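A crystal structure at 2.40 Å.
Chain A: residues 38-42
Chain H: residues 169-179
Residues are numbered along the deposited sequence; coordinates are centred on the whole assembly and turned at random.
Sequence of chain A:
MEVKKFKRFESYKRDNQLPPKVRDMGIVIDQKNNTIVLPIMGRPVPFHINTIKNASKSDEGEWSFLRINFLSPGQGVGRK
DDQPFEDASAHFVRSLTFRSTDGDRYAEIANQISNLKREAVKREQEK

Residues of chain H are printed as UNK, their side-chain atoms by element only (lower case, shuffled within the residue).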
# COMPACT_ATOMS: atom_id res chain seq x y z
N LEU A 38 -2.38 6.34 -5.42
CA LEU A 38 -1.00 5.88 -5.52
C LEU A 38 -0.89 4.40 -5.16
O LEU A 38 -1.47 3.95 -4.17
CB LEU A 38 -0.10 6.73 -4.62
CG LEU A 38 -0.29 8.23 -4.83
CD1 LEU A 38 0.53 9.06 -3.87
CD2 LEU A 38 0.05 8.60 -6.27
N PRO A 39 -0.14 3.65 -5.97
CA PRO A 39 0.04 2.21 -5.77
C PRO A 39 1.11 1.92 -4.72
O PRO A 39 2.30 2.14 -4.97
CB PRO A 39 0.49 1.72 -7.14
CG PRO A 39 1.19 2.90 -7.75
CD PRO A 39 0.49 4.12 -7.22
N ILE A 40 0.69 1.45 -3.55
CA ILE A 40 1.62 1.15 -2.47
C ILE A 40 1.50 -0.29 -2.01
O ILE A 40 0.53 -0.67 -1.35
CB ILE A 40 1.42 2.10 -1.27
CG1 ILE A 40 1.54 3.56 -1.72
CG2 ILE A 40 2.43 1.81 -0.17
CD1 ILE A 40 1.24 4.58 -0.63
N MET A 41 2.51 -1.09 -2.37
CA MET A 41 2.60 -2.50 -1.97
C MET A 41 1.37 -3.32 -2.35
O MET A 41 0.90 -4.15 -1.57
CB MET A 41 2.88 -2.60 -0.47
CG MET A 41 4.21 -1.98 -0.07
SD MET A 41 5.63 -2.88 -0.74
CE MET A 41 6.88 -1.60 -0.77
N GLY A 42 0.87 -3.08 -3.56
CA GLY A 42 -0.22 -3.87 -4.09
C GLY A 42 -1.57 -3.27 -3.75
O GLY A 42 -2.61 -3.88 -4.00
N UNK H 169 11.37 -6.20 -4.08
CA UNK H 169 10.55 -6.73 -5.17
C UNK H 169 9.12 -6.20 -5.25
O UNK H 169 8.60 -6.00 -6.35
c UNK H 169 11.81 -10.35 -4.40
n UNK H 169 12.86 -11.31 -2.32
c UNK H 169 13.08 -10.87 -3.72
c UNK H 169 11.89 -8.85 -4.65
c UNK H 169 10.58 -8.27 -5.16
N UNK H 170 8.48 -5.98 -4.11
CA UNK H 170 7.10 -5.47 -4.12
C UNK H 170 7.05 -3.99 -4.47
O UNK H 170 6.04 -3.50 -4.99
c UNK H 170 6.15 -7.19 -2.47
c UNK H 170 5.37 -7.33 -1.16
c UNK H 170 5.00 -8.78 -0.91
c UNK H 170 6.40 -5.72 -2.79
n UNK H 170 4.25 -8.97 0.37
N UNK H 171 8.13 -3.27 -4.19
CA UNK H 171 8.22 -1.86 -4.56
C UNK H 171 8.34 -1.71 -6.07
O UNK H 171 7.95 -0.68 -6.63
c UNK H 171 9.39 -1.20 -3.86
N UNK H 172 8.90 -2.73 -6.72
CA UNK H 172 9.18 -2.67 -8.15
C UNK H 172 8.21 -3.49 -8.99
O UNK H 172 8.37 -3.61 -10.20
o UNK H 172 10.79 -4.50 -8.10
c UNK H 172 10.62 -3.13 -8.43
N UNK H 173 7.18 -4.05 -8.35
CA UNK H 173 6.24 -4.90 -9.06
C UNK H 173 5.33 -4.08 -9.95
O UNK H 173 4.82 -4.57 -10.96
c UNK H 173 5.42 -5.71 -8.07
N UNK H 174 5.13 -2.82 -9.58
CA UNK H 174 4.31 -1.92 -10.36
C UNK H 174 5.16 -1.26 -11.43
O UNK H 174 6.39 -1.32 -11.38
c UNK H 174 3.69 -0.85 -9.46
o UNK H 174 3.10 0.18 -10.24
N UNK H 175 4.50 -0.61 -12.39
CA UNK H 175 5.18 0.17 -13.41
C UNK H 175 5.73 1.43 -12.77
O UNK H 175 6.72 2.00 -13.22
n UNK H 175 3.96 2.00 -17.86
n UNK H 175 3.57 3.08 -19.85
c UNK H 175 3.45 2.00 -19.09
n UNK H 175 2.81 0.94 -19.55
c UNK H 175 3.87 0.87 -16.94
c UNK H 175 4.19 0.58 -14.49
c UNK H 175 4.83 1.06 -15.78
N UNK H 176 5.04 1.86 -11.72
CA UNK H 176 5.47 3.02 -10.96
C UNK H 176 6.12 2.51 -9.69
O UNK H 176 5.43 2.16 -8.72
o UNK H 176 2.41 4.40 -12.05
c UNK H 176 4.27 3.92 -10.64
c UNK H 176 3.64 4.51 -11.89
o UNK H 176 4.39 5.10 -12.71
N UNK H 177 7.45 2.48 -9.68
CA UNK H 177 8.19 1.88 -8.59
C UNK H 177 8.36 2.84 -7.42
O UNK H 177 8.83 3.96 -7.60
c UNK H 177 9.47 0.39 -10.24
c UNK H 177 9.56 1.40 -9.09
c UNK H 177 10.83 -0.07 -10.71
o UNK H 177 11.85 0.57 -10.43
n UNK H 177 10.86 -1.19 -11.42
N UNK H 178 8.00 2.37 -6.23
CA UNK H 178 8.13 3.19 -5.03
C UNK H 178 9.60 3.31 -4.65
O UNK H 178 10.31 2.30 -4.54
c UNK H 178 6.66 4.80 -2.89
c UNK H 178 6.42 2.72 -1.54
c UNK H 178 7.25 3.43 -2.60
c UNK H 178 7.31 2.60 -3.88
N UNK H 179 10.05 4.54 -4.45
CA UNK H 179 11.45 4.82 -4.19
C UNK H 179 11.69 5.20 -2.73
O UNK H 179 12.64 4.73 -2.10
c UNK H 179 11.97 5.95 -5.11
c UNK H 179 11.89 5.53 -6.56
c UNK H 179 13.39 6.32 -4.76

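Position 169 carries four carbons in a row ending in a nitrogen, an unbranched chain that is out of reach of the chain A stretch; this is Lys H169. Position 170 repeats the pattern, four carbons and a terminal nitrogen. Its CA-to-CB bond points toward chain A, and its CB lies 3.6 Å from SD of Met A41; it is Lys H170. The extended chain (chi2 to chi4 all t) leads its end away, and NZ is hydrogen-bonded elsewhere in the structure.

Position 171 has a single side-chain carbon. Although the CA-to-CB bond points away overall, this CB is 4.0 Å from CE of Met A41, because the methionine side chain reaches across to it; hence Ala H171. At position 172 one carbon bears one oxygen, and the side chain is out of reach of chain A, identifying Ser H172; its backbone N makes a weak 3.3 Å hydrogen bond to O of Lys H169. A lone carbon at position 173, also without contact, gives Ala H173.

Position 174 again shows one carbon and one oxygen, directed toward chain A, with the oxygen 4.2 Å from CG of Pro A39. This is Ser H174. Position 175 has three carbons, a nitrogen, then a carbon carrying two more nitrogens, a guanidinium whose end leads away from chain A: Arg H175. At position 176 two carbons, the second with two oxygens, define a carboxylate, and the CB is 4.3 Å from CG of Pro A39; this is Asp H176. Its backbone N donates to OG of Ser H174 at 3.0 Å, with an angle of 154° at the hydrogen, although the placement of OG is less sure.

Position 177 has three carbons, the third bearing an oxygen and a nitrogen; this is Gln H177, whose CA-to-CB bond points away from chain A. Position 178 has four carbons forked at the second, directed toward chain A, with one of the terminal carbons 4.3 Å from CG2 of Ile A40 and 4.4 Å from CE of Met A41; this is Leu H178, and that carbon is CD2. Position 179, one carbon carrying two others and beyond reach, is Val H179.

No hydrogen bond crosses between the stretches, which together bury 312 Å². Met A41 contributes the largest covered area, 84 Å²: its CA-to-CB bond points sideways, yet its end comes nearer and meets Ala H171 and Leu H178. A 3.1 Å backbone hydrogen bond from N of Leu H178 to O of Ala H171 ties these two residues together within chain H. Pro A39 packs separately against Ser H174 and Asp H176, so the contact rests on packing.

Chain H (169-179) KKASASRDQLV
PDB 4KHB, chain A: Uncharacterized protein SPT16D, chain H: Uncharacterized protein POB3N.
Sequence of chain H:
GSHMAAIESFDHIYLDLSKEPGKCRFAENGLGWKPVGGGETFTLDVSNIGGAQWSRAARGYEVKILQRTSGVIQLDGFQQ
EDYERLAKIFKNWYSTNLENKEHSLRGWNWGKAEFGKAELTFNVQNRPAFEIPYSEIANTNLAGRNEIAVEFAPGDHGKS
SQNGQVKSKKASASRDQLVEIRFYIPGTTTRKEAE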